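Local coordinates for uncharacterized protein (Parabacteroides merdae, PDB 4R7F) that is of unknown function but carries an N-terminal domain related to type 9 secretion system plug proteins and has three immunoglobulin-like beta-sandwich domains, at residues A[219-223]-A[366-372]. Sequence-based numbering, arbitrary orientation.
With MG (magnesium ion), chain G.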
loop_
_atom_site.group_PDB
_atom_site.type_symbol
_atom_site.label_atom_id
_atom_site.label_comp_id
_atom_site.label_asym_id
_atom_site.label_seq_id
_atom_site.Cartn_x
_atom_site.Cartn_y
_atom_site.Cartn_z
ATOM N N PRO A 219 -1.329 19.321 7.464
ATOM C CA PRO A 219 -2.706 19.368 6.910
ATOM C C PRO A 219 -2.942 18.196 5.966
ATOM O O PRO A 219 -2.021 17.767 5.256
ATOM C CB PRO A 219 -2.746 20.696 6.163
ATOM C CG PRO A 219 -1.303 21.038 5.931
ATOM C CD PRO A 219 -0.540 20.498 7.093
ATOM N N ALA A 220 -4.159 17.667 5.977
ATOM C CA ALA A 220 -4.429 16.401 5.326
ATOM C C ALA A 220 -4.544 16.499 3.827
ATOM O O ALA A 220 -4.323 15.506 3.106
ATOM C CB ALA A 220 -5.660 15.740 5.920
ATOM N N GLY A 221 -4.909 17.674 3.324
ATOM C CA GLY A 221 -5.080 17.842 1.874
ATOM C C GLY A 221 -6.174 16.960 1.321
ATOM O O GLY A 221 -7.132 16.589 2.040
ATOM N N ASN A 222 -6.010 16.620 0.049
ATOM C CA ASN A 222 -7.027 15.979 -0.753
ATOM C C ASN A 222 -6.308 15.080 -1.748
ATOM O O ASN A 222 -5.078 15.194 -1.932
ATOM C CB ASN A 222 -7.860 17.018 -1.512
ATOM C CG ASN A 222 -9.246 16.500 -1.921
ATOM O OD1 ASN A 222 -9.493 15.309 -1.931
ATOM N ND2 ASN A 222 -10.140 17.402 -2.259
ATOM N N GLU A 223 -7.056 14.171 -2.373
ATOM C CA GLU A 223 -6.488 13.376 -3.466
ATOM C C GLU A 223 -6.212 14.335 -4.593
ATOM O O GLU A 223 -6.962 15.298 -4.822
ATOM C CB GLU A 223 -7.398 12.223 -3.933
ATOM C CG GLU A 223 -7.924 11.299 -2.804
ATOM C CD GLU A 223 -6.848 10.599 -1.957
ATOM O OE1 GLU A 223 -5.631 10.604 -2.288
ATOM O OE2 GLU A 223 -7.249 10.041 -0.913
ATOM N N ASN A 366 -8.811 20.201 3.095
ATOM C CA ASN A 366 -8.072 19.346 4.003
ATOM C C ASN A 366 -9.068 18.352 4.614
ATOM O O ASN A 366 -9.930 18.714 5.396
ATOM C CB ASN A 366 -7.375 20.177 5.094
ATOM C CG ASN A 366 -6.121 20.877 4.607
ATOM O OD1 ASN A 366 -5.404 20.377 3.725
ATOM N ND2 ASN A 366 -5.851 22.066 5.160
ATOM N N TYR A 367 -8.898 17.091 4.257
ATOM C CA TYR A 367 -9.807 16.033 4.616
ATOM C C TYR A 367 -8.987 14.947 5.221
ATOM O O TYR A 367 -8.072 14.435 4.560
ATOM C CB TYR A 367 -10.471 15.516 3.336
ATOM C CG TYR A 367 -11.322 16.565 2.622
ATOM C CD1 TYR A 367 -12.622 16.794 3.005
ATOM C CD2 TYR A 367 -10.819 17.307 1.563
ATOM C CE1 TYR A 367 -13.412 17.741 2.364
ATOM C CE2 TYR A 367 -11.608 18.235 0.900
ATOM C CZ TYR A 367 -12.910 18.455 1.328
ATOM O OH TYR A 367 -13.729 19.396 0.719
ATOM N N TYR A 368 -9.308 14.573 6.461
ATOM C CA TYR A 368 -8.486 13.595 7.211
ATOM C C TYR A 368 -8.376 12.235 6.534
ATOM O O TYR A 368 -7.392 11.548 6.744
ATOM C CB TYR A 368 -8.987 13.388 8.650
ATOM C CG TYR A 368 -10.185 12.479 8.721
ATOM C CD1 TYR A 368 -11.466 12.973 8.444
ATOM C CD2 TYR A 368 -10.041 11.115 9.011
ATOM C CE1 TYR A 368 -12.564 12.151 8.461
ATOM C CE2 TYR A 368 -11.140 10.269 9.026
ATOM C CZ TYR A 368 -12.391 10.806 8.772
ATOM O OH TYR A 368 -13.485 10.019 8.784
ATOM N N GLN A 369 -9.385 11.854 5.743
ATOM C CA GLN A 369 -9.400 10.553 5.063
ATOM C C GLN A 369 -8.346 10.422 3.980
ATOM O O GLN A 369 -8.062 9.309 3.553
ATOM C CB GLN A 369 -10.752 10.262 4.361
ATOM C CG GLN A 369 -12.037 10.410 5.167
ATOM C CD GLN A 369 -12.630 11.825 5.170
ATOM O OE1 GLN A 369 -11.932 12.851 5.062
ATOM N NE2 GLN A 369 -13.934 11.880 5.294
ATOM N N THR A 370 -7.845 11.552 3.467
ATOM C CA THR A 370 -7.008 11.570 2.270
ATOM C C THR A 370 -5.801 10.614 2.398
ATOM O O THR A 370 -5.080 10.608 3.403
ATOM C CB THR A 370 -6.520 13.019 1.982
ATOM O OG1 THR A 370 -7.660 13.806 1.643
ATOM C CG2 THR A 370 -5.510 13.065 0.826
ATOM N N GLN A 371 -5.601 9.814 1.375
ATOM C CA GLN A 371 -4.430 8.938 1.289
ATOM C C GLN A 371 -3.211 9.782 0.907
ATOM O O GLN A 371 -3.140 10.349 -0.203
ATOM C CB GLN A 371 -4.677 7.804 0.268
ATOM C CG GLN A 371 -3.475 6.859 0.056
ATOM C CD GLN A 371 -2.397 7.303 -0.985
ATOM O OE1 GLN A 371 -2.700 7.810 -2.094
ATOM N NE2 GLN A 371 -1.119 7.048 -0.633
ATOM N N ASN A 372 -2.264 9.889 1.835
ATOM C CA ASN A 372 -0.997 10.594 1.583
ATOM C C ASN A 372 0.134 9.688 1.957
ATOM O O ASN A 372 -0.067 8.691 2.645
ATOM C CB ASN A 372 -0.905 11.863 2.428
ATOM C CG ASN A 372 -1.843 12.943 1.951
ATOM O OD1 ASN A 372 -1.855 13.322 0.765
ATOM N ND2 ASN A 372 -2.650 13.424 2.850
HETATM MG MG MG G . -3.273 10.730 -2.320
HETATM O O HOH W 1 -3.250 13.013 -1.622
#
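Two loops distant in sequence are stitched together here by hydrogen bonds and a shared magnesium ion: residues 219-223 link strand 207-219 to strand 225-228, and residues 366-372 run into strand 373-380. The pairing shows how segments without regular structure can be held by side chains that bond to the opposing main chain, with one backbone-to-backbone bond, Tyr367 N to Gly221 O (2.9 Å), among them. Around Gly221, its N donates to Asn366 OD1 (2.8 Å), which also bonds Thr360. Thr370 OG1 sits 2.9 Å from Gly221 O and 3.0 Å from Tyr367 O, within reach of both acceptors. Tyr367 to Thr370 form a type I beta turn, closed by Thr370 N to Tyr367 O at 3.1 Å, and the methyl of Ala220 points at this turn, with CB 3.1 Å from Tyr367 O. Farther along, Asn372 ND2 donates to Ala220 O (2.7 Å). The Glu223 carboxylate then divides its work: OE2 accepts from Gln371 N (2.8 Å) and is also bonded by Tyr264, whereas OE1 binds magnesium at 2.4 Å. The backbone O of Gln371 lies 2.2 Å from MG, and a water 2.4 Å from the metal donates to both Asn222 O and Asn372 OD1. With Asp269 and Asp271 completing the protein ligands, the arrangement is an oxygen-lined cation site built from separate loops, in which carboxylates, a main-chain carbonyl and water surround the magnesium.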